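Local structure of protein MJ1225 (Methanocaldococcus jannaschii, 3KH5) at residues T53-V58 and R172-N177; G64-L69 and I89-V94. The protein is of unknown function but binds AMP and ADP through its CBS domains, and is a putative archaeal homologue of the gamma subunit of AMP-activated protein kinase. One frame throughout, in Å; residues are numbered along the deposited sequence.

In the fold
Both contacts reach the same bound ADP, and their centres lie about 10 Å apart. Contact 1 sets the start of helix 54-63 against helix 167-177; contact 2 joins what follows helix 54-63 to the loop 89-94. The join between them is a salt bridge, D56 OD1 to K66 NZ at 2.8 Å, linking a carboxylate that holds the ADP ribose to the lysine at the heart of contact 2. Apolar packing adds to it, with I57 CD1 at 4.0 Å from I89 CD1. Contact 1 supplies T53, M55 and D56 to the ADP pocket, and contact 2 adds E91 and V94 while also bordering, through S65, N68 and L69, a separate AMP.

Contact 1: residues T53-V58 and R172-N177; sequences TSMDIV and RTMVRN. With ADP (adenosine-5'-diphosphate), chain D.
M55 and V58 meet M174 and V175 where a helix of the CBS 1 range packs on a helix of the CBS 3 range. The axes of 54-58 and 172-177 approach to 9.7 Å and cross at -122°. What passes between them is apolar. M55 and M174 cross at about a right angle: the M55 chain, bent at chi2 and chi3, brings its CE to 3.7 Å from M174 CB and close to the sulphur of M174, whose own chain is extended beyond CG. V58 CG1, placed anti to its backbone N (chi1 171°), meets V175 CG2 at 3.8 Å, and that same methyl of V175 lies near the carbonyl oxygen of M55.

The polar work belongs to the first turn of helix 54-63, which opens with a capping box. D56 OD2 accepts from T53 N at 2.9 Å on its anti lone pair, and M55 N gives a weak bond back to T53 OG1. Both capping side chains also hold ADP. T53 OG1 donates to O2A of its alpha phosphate at 2.6 Å. D56 OD1 and OD2 take the ADP hydroxyls O3' and O2', each at 2.6 Å. The helix start thus grips phosphate and ribose together, and its dipole probably favours the phosphate.

On the other helix, N177 ND2 bonds T173 O at 2.8 Å, with that oxygen almost exactly in the amide plane.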
# COMPACT_ATOMS: atom_id res chain seq x y z
N THR A 53 1.84 -0.82 -7.70
CA THR A 53 1.22 -0.19 -6.54
C THR A 53 2.02 1.05 -6.17
O THR A 53 3.05 1.33 -6.78
CB THR A 53 1.20 -1.13 -5.32
OG1 THR A 53 2.52 -1.25 -4.78
CG2 THR A 53 0.65 -2.52 -5.68
N SER A 54 1.55 1.77 -5.15
CA SER A 54 2.23 2.97 -4.68
C SER A 54 3.62 2.67 -4.13
O SER A 54 4.50 3.54 -4.15
CB SER A 54 1.39 3.71 -3.64
OG SER A 54 1.05 2.87 -2.56
N MET A 55 3.82 1.45 -3.64
CA MET A 55 5.12 1.02 -3.14
C MET A 55 6.15 0.92 -4.24
O MET A 55 7.32 1.25 -4.02
CB MET A 55 5.00 -0.32 -2.41
CG MET A 55 4.69 -0.13 -0.94
SD MET A 55 6.17 0.42 -0.08
CE MET A 55 5.49 1.93 0.63
N ASP A 56 5.74 0.48 -5.42
CA ASP A 56 6.63 0.47 -6.58
C ASP A 56 7.04 1.88 -6.97
O ASP A 56 8.17 2.10 -7.42
CB ASP A 56 5.94 -0.20 -7.76
CG ASP A 56 5.66 -1.66 -7.53
OD1 ASP A 56 6.61 -2.40 -7.21
OD2 ASP A 56 4.48 -2.07 -7.67
N ILE A 57 6.11 2.82 -6.81
CA ILE A 57 6.38 4.23 -7.09
C ILE A 57 7.35 4.80 -6.06
O ILE A 57 8.26 5.55 -6.41
CB ILE A 57 5.08 5.09 -7.12
CG1 ILE A 57 4.09 4.59 -8.18
CG2 ILE A 57 5.41 6.59 -7.30
CD1 ILE A 57 4.57 4.70 -9.64
N VAL A 58 7.16 4.43 -4.80
CA VAL A 58 8.07 4.82 -3.71
C VAL A 58 9.50 4.28 -3.93
O VAL A 58 10.49 4.95 -3.64
CB VAL A 58 7.51 4.43 -2.32
CG1 VAL A 58 8.55 4.63 -1.21
CG2 VAL A 58 6.27 5.25 -2.01
N ARG A 172 13.30 4.51 1.57
CA ARG A 172 14.17 3.35 1.74
C ARG A 172 13.61 2.44 2.81
O ARG A 172 13.49 1.23 2.60
CB ARG A 172 15.55 3.82 2.17
CG ARG A 172 16.35 4.39 1.05
CD ARG A 172 17.31 3.34 0.57
NE ARG A 172 18.62 3.95 0.44
CZ ARG A 172 19.54 3.56 -0.43
NH1 ARG A 172 19.30 2.55 -1.27
NH2 ARG A 172 20.72 4.18 -0.47
N THR A 173 13.27 3.03 3.96
CA THR A 173 12.74 2.27 5.08
C THR A 173 11.48 1.51 4.67
O THR A 173 11.34 0.34 5.00
CB THR A 173 12.44 3.17 6.31
OG1 THR A 173 13.62 3.89 6.66
CG2 THR A 173 12.01 2.34 7.50
N MET A 174 10.58 2.18 3.95
CA MET A 174 9.34 1.54 3.51
C MET A 174 9.62 0.37 2.57
O MET A 174 9.10 -0.73 2.77
CB MET A 174 8.43 2.55 2.79
CG MET A 174 7.75 3.57 3.69
SD MET A 174 6.72 4.72 2.74
CE MET A 174 6.03 5.69 4.08
N VAL A 175 10.43 0.61 1.55
CA VAL A 175 10.66 -0.36 0.49
C VAL A 175 11.49 -1.56 0.95
O VAL A 175 11.15 -2.71 0.63
CB VAL A 175 11.26 0.30 -0.78
CG1 VAL A 175 11.75 -0.74 -1.78
CG2 VAL A 175 10.22 1.22 -1.43
N ARG A 176 12.56 -1.31 1.71
CA ARG A 176 13.39 -2.38 2.26
C ARG A 176 12.62 -3.31 3.20
O ARG A 176 12.84 -4.52 3.21
CB ARG A 176 14.61 -1.83 3.00
CG ARG A 176 15.63 -1.07 2.13
CD ARG A 176 16.37 -1.98 1.14
NE ARG A 176 16.72 -3.29 1.69
CZ ARG A 176 17.00 -4.35 0.94
NH1 ARG A 176 16.97 -4.25 -0.39
NH2 ARG A 176 17.31 -5.51 1.51
N ASN A 177 11.73 -2.73 4.00
CA ASN A 177 10.99 -3.51 5.00
C ASN A 177 9.66 -4.05 4.47
O ASN A 177 9.04 -4.91 5.12
CB ASN A 177 10.75 -2.65 6.23
CG ASN A 177 12.00 -2.42 7.05
OD1 ASN A 177 12.39 -3.27 7.85
ND2 ASN A 177 12.63 -1.26 6.86
PB ADP D . 0.63 -5.16 -0.48
O1B ADP D . 1.29 -5.65 0.77
O2B ADP D . -0.46 -3.99 -0.16
O3B ADP D . -0.18 -6.30 -1.29
PA ADP D . 2.05 -3.09 -1.32
O1A ADP D . 3.21 -2.66 -0.50
O2A ADP D . 1.60 -2.06 -2.50
O3A ADP D . 1.64 -4.60 -1.56
O5' ADP D . 3.17 -3.52 -2.46
C5' ADP D . 4.47 -4.12 -2.17
C4' ADP D . 5.08 -4.83 -3.42
O4' ADP D . 4.32 -6.05 -3.66
C3' ADP D . 5.04 -4.01 -4.73
O3' ADP D . 6.26 -4.22 -5.45
C2' ADP D . 3.84 -4.62 -5.48
O2' ADP D . 3.98 -4.50 -6.90
C1' ADP D . 3.92 -6.08 -5.05
N9 ADP D . 2.59 -6.75 -5.17
C8 ADP D . 1.40 -6.35 -4.70
N7 ADP D . 0.47 -7.25 -5.03
C5 ADP D . 1.08 -8.23 -5.70
C6 ADP D . 0.66 -9.42 -6.28
N6 ADP D . -0.62 -9.78 -6.23
N1 ADP D . 1.57 -10.19 -6.89
C2 ADP D . 2.85 -9.84 -6.95
N3 ADP D . 3.28 -8.72 -6.41
C4 ADP D . 2.42 -7.90 -5.78

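Contact 2: residues G64-L69 and I89-V94; sequences GSKYNL and IMEENV. With AMP (adenosine monophosphate), chain F; ADP (adenosine-5'-diphosphate), chain D.
K66 NZ is gripped from several sides. It donates to I89 O at 2.9 Å, tilted 31° from the carbonyl plane, and forms a salt bridge to E91 OE2 at 2.9 Å, on the anti lone pair of that oxygen; its third partner is the carboxylate of D56. Extended beyond CG, the K66 chain passes its CD 4.1 Å from I89 CB. An alanine here would probably leave the neighbouring D56 and E91 carboxylates without their shared cation, and I89 O without this donor.

E91 is bent at chi2, and its OE2 faces the lysine, while its CG lies 3.2 Å from ADP O2'. The apolar half is L69 with I89, crossing at about a right angle, CD2 to CG2 at 4.0 Å. The other methyl, L69 CD1, stands above the plane of the AMP adenine at its rim, 3.3 Å from N7.

The contact joins the segment after helix 54-63, at the end of the CBS 1 range, to the start of the CBS 2 range, between an ADP and an AMP site. I89 packs on I57 and F60 of helix 54-63, on I23 of helix 23-33 and on I52 of strand 48-53, where the E91 backbone bonds I51.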
# COMPACT_ATOMS: atom_id res chain seq x y z
N GLY A 64 14.23 2.22 -3.59
CA GLY A 64 14.88 0.97 -3.97
C GLY A 64 15.54 0.98 -5.33
O GLY A 64 15.87 2.03 -5.87
N SER A 65 15.70 -0.22 -5.88
CA SER A 65 16.47 -0.43 -7.10
C SER A 65 15.86 0.23 -8.33
O SER A 65 16.58 0.57 -9.27
CB SER A 65 16.69 -1.93 -7.34
OG SER A 65 17.52 -2.17 -8.47
N LYS A 66 14.54 0.43 -8.33
CA LYS A 66 13.86 1.04 -9.47
C LYS A 66 14.21 2.52 -9.64
O LYS A 66 13.97 3.11 -10.70
CB LYS A 66 12.34 0.84 -9.38
CG LYS A 66 11.94 -0.62 -9.52
CD LYS A 66 10.55 -0.88 -8.99
CE LYS A 66 10.32 -2.38 -8.88
NZ LYS A 66 8.89 -2.75 -8.71
N TYR A 67 14.78 3.11 -8.59
CA TYR A 67 15.25 4.49 -8.64
C TYR A 67 16.33 4.73 -9.70
O TYR A 67 16.50 5.86 -10.17
CB TYR A 67 15.77 4.93 -7.27
CG TYR A 67 16.39 6.31 -7.28
CD1 TYR A 67 15.60 7.44 -7.49
CD2 TYR A 67 17.76 6.48 -7.09
CE1 TYR A 67 16.16 8.71 -7.50
CE2 TYR A 67 18.33 7.75 -7.10
CZ TYR A 67 17.52 8.86 -7.31
OH TYR A 67 18.08 10.12 -7.32
N ASN A 68 17.05 3.68 -10.07
CA ASN A 68 18.11 3.83 -11.05
C ASN A 68 17.62 4.10 -12.48
O ASN A 68 18.42 4.44 -13.36
CB ASN A 68 19.11 2.67 -10.98
CG ASN A 68 20.35 3.01 -10.15
OD1 ASN A 68 20.28 3.77 -9.18
ND2 ASN A 68 21.49 2.46 -10.54
N LEU A 69 16.31 3.99 -12.70
CA LEU A 69 15.70 4.48 -13.94
C LEU A 69 15.81 6.01 -14.03
O LEU A 69 16.13 6.55 -15.09
CB LEU A 69 14.24 4.02 -14.08
CG LEU A 69 13.58 4.25 -15.45
CD1 LEU A 69 14.32 3.51 -16.57
CD2 LEU A 69 12.10 3.83 -15.43
N ILE A 89 8.87 -0.67 -14.46
CA ILE A 89 8.86 -0.70 -12.99
C ILE A 89 7.78 -1.57 -12.34
O ILE A 89 7.72 -1.67 -11.11
CB ILE A 89 8.84 0.74 -12.36
CG1 ILE A 89 7.53 1.47 -12.68
CG2 ILE A 89 10.07 1.54 -12.78
CD1 ILE A 89 7.24 2.65 -11.75
N MET A 90 6.93 -2.21 -13.14
CA MET A 90 5.90 -3.08 -12.60
C MET A 90 6.50 -4.38 -12.05
O MET A 90 7.58 -4.82 -12.48
CB MET A 90 4.84 -3.39 -13.66
CG MET A 90 5.30 -4.34 -14.77
SD MET A 90 4.02 -4.58 -16.02
CE MET A 90 4.79 -5.78 -17.11
N GLU A 91 5.81 -4.99 -11.10
CA GLU A 91 6.15 -6.34 -10.70
C GLU A 91 5.54 -7.32 -11.70
O GLU A 91 4.36 -7.22 -12.04
CB GLU A 91 5.69 -6.60 -9.28
CG GLU A 91 6.55 -5.84 -8.26
CD GLU A 91 7.97 -6.38 -8.21
OE1 GLU A 91 8.11 -7.62 -8.05
OE2 GLU A 91 8.94 -5.59 -8.31
N GLU A 92 6.37 -8.24 -12.20
CA GLU A 92 5.89 -9.33 -13.06
C GLU A 92 5.80 -10.59 -12.19
O GLU A 92 6.06 -10.50 -10.98
CB GLU A 92 6.83 -9.51 -14.26
CG GLU A 92 7.10 -8.20 -15.02
CD GLU A 92 7.89 -8.39 -16.30
OE1 GLU A 92 8.90 -7.67 -16.50
OE2 GLU A 92 7.52 -9.27 -17.12
N ASN A 93 5.41 -11.74 -12.72
CA ASN A 93 5.23 -12.93 -11.85
C ASN A 93 4.20 -12.62 -10.75
O ASN A 93 4.49 -12.77 -9.56
CB ASN A 93 6.57 -13.36 -11.23
CG ASN A 93 6.55 -14.81 -10.73
OD1 ASN A 93 5.60 -15.56 -10.96
ND2 ASN A 93 7.62 -15.22 -10.06
N VAL A 94 3.02 -12.17 -11.17
CA VAL A 94 2.00 -11.70 -10.24
C VAL A 94 1.44 -12.86 -9.43
O VAL A 94 1.26 -13.96 -9.95
CB VAL A 94 0.86 -10.96 -11.02
CG1 VAL A 94 -0.20 -10.41 -10.08
CG2 VAL A 94 1.45 -9.84 -11.87
P AMP F . 20.30 1.38 -20.42
O1P AMP F . 20.69 -0.01 -20.77
O2P AMP F . 18.69 1.55 -20.29
O3P AMP F . 20.76 2.43 -21.55
O5' AMP F . 20.96 1.90 -19.05
C5' AMP F . 20.34 2.95 -18.33
C4' AMP F . 20.87 3.05 -16.88
O4' AMP F . 19.73 3.15 -15.96
C3' AMP F . 21.69 1.85 -16.39
O3' AMP F . 22.62 2.27 -15.37
C2' AMP F . 20.63 0.91 -15.81
O2' AMP F . 21.18 0.16 -14.72
C1' AMP F . 19.56 1.87 -15.27
N9 AMP F . 18.18 1.39 -15.54
C8 AMP F . 17.58 1.31 -16.74
N7 AMP F . 16.34 0.84 -16.58
C5 AMP F . 16.15 0.64 -15.28
C6 AMP F . 15.07 0.17 -14.54
N6 AMP F . 13.94 -0.18 -15.13
N1 AMP F . 15.20 0.08 -13.20
C2 AMP F . 16.33 0.42 -12.59
N3 AMP F . 17.37 0.87 -13.28
C4 AMP F . 17.31 0.99 -14.62
PB ADP D . 0.63 -5.16 -0.48
O1B ADP D . 1.29 -5.65 0.77
O2B ADP D . -0.46 -3.99 -0.16
O3B ADP D . -0.18 -6.30 -1.29
PA ADP D . 2.05 -3.09 -1.32
O1A ADP D . 3.21 -2.66 -0.50
O2A ADP D . 1.60 -2.06 -2.50
O3A ADP D . 1.64 -4.60 -1.56
O5' ADP D . 3.17 -3.52 -2.46
C5' ADP D . 4.47 -4.12 -2.17
C4' ADP D . 5.08 -4.83 -3.42
O4' ADP D . 4.32 -6.05 -3.66
C3' ADP D . 5.04 -4.01 -4.73
O3' ADP D . 6.26 -4.22 -5.45
C2' ADP D . 3.84 -4.62 -5.48
O2' ADP D . 3.98 -4.50 -6.90
C1' ADP D . 3.92 -6.08 -5.05
N9 ADP D . 2.59 -6.75 -5.17
C8 ADP D . 1.40 -6.35 -4.70
N7 ADP D . 0.47 -7.25 -5.03
C5 ADP D . 1.08 -8.23 -5.70
C6 ADP D . 0.66 -9.42 -6.28
N6 ADP D . -0.62 -9.78 -6.23
N1 ADP D . 1.57 -10.19 -6.89
C2 ADP D . 2.85 -9.84 -6.95
N3 ADP D . 3.28 -8.72 -6.41
C4 ADP D . 2.42 -7.90 -5.78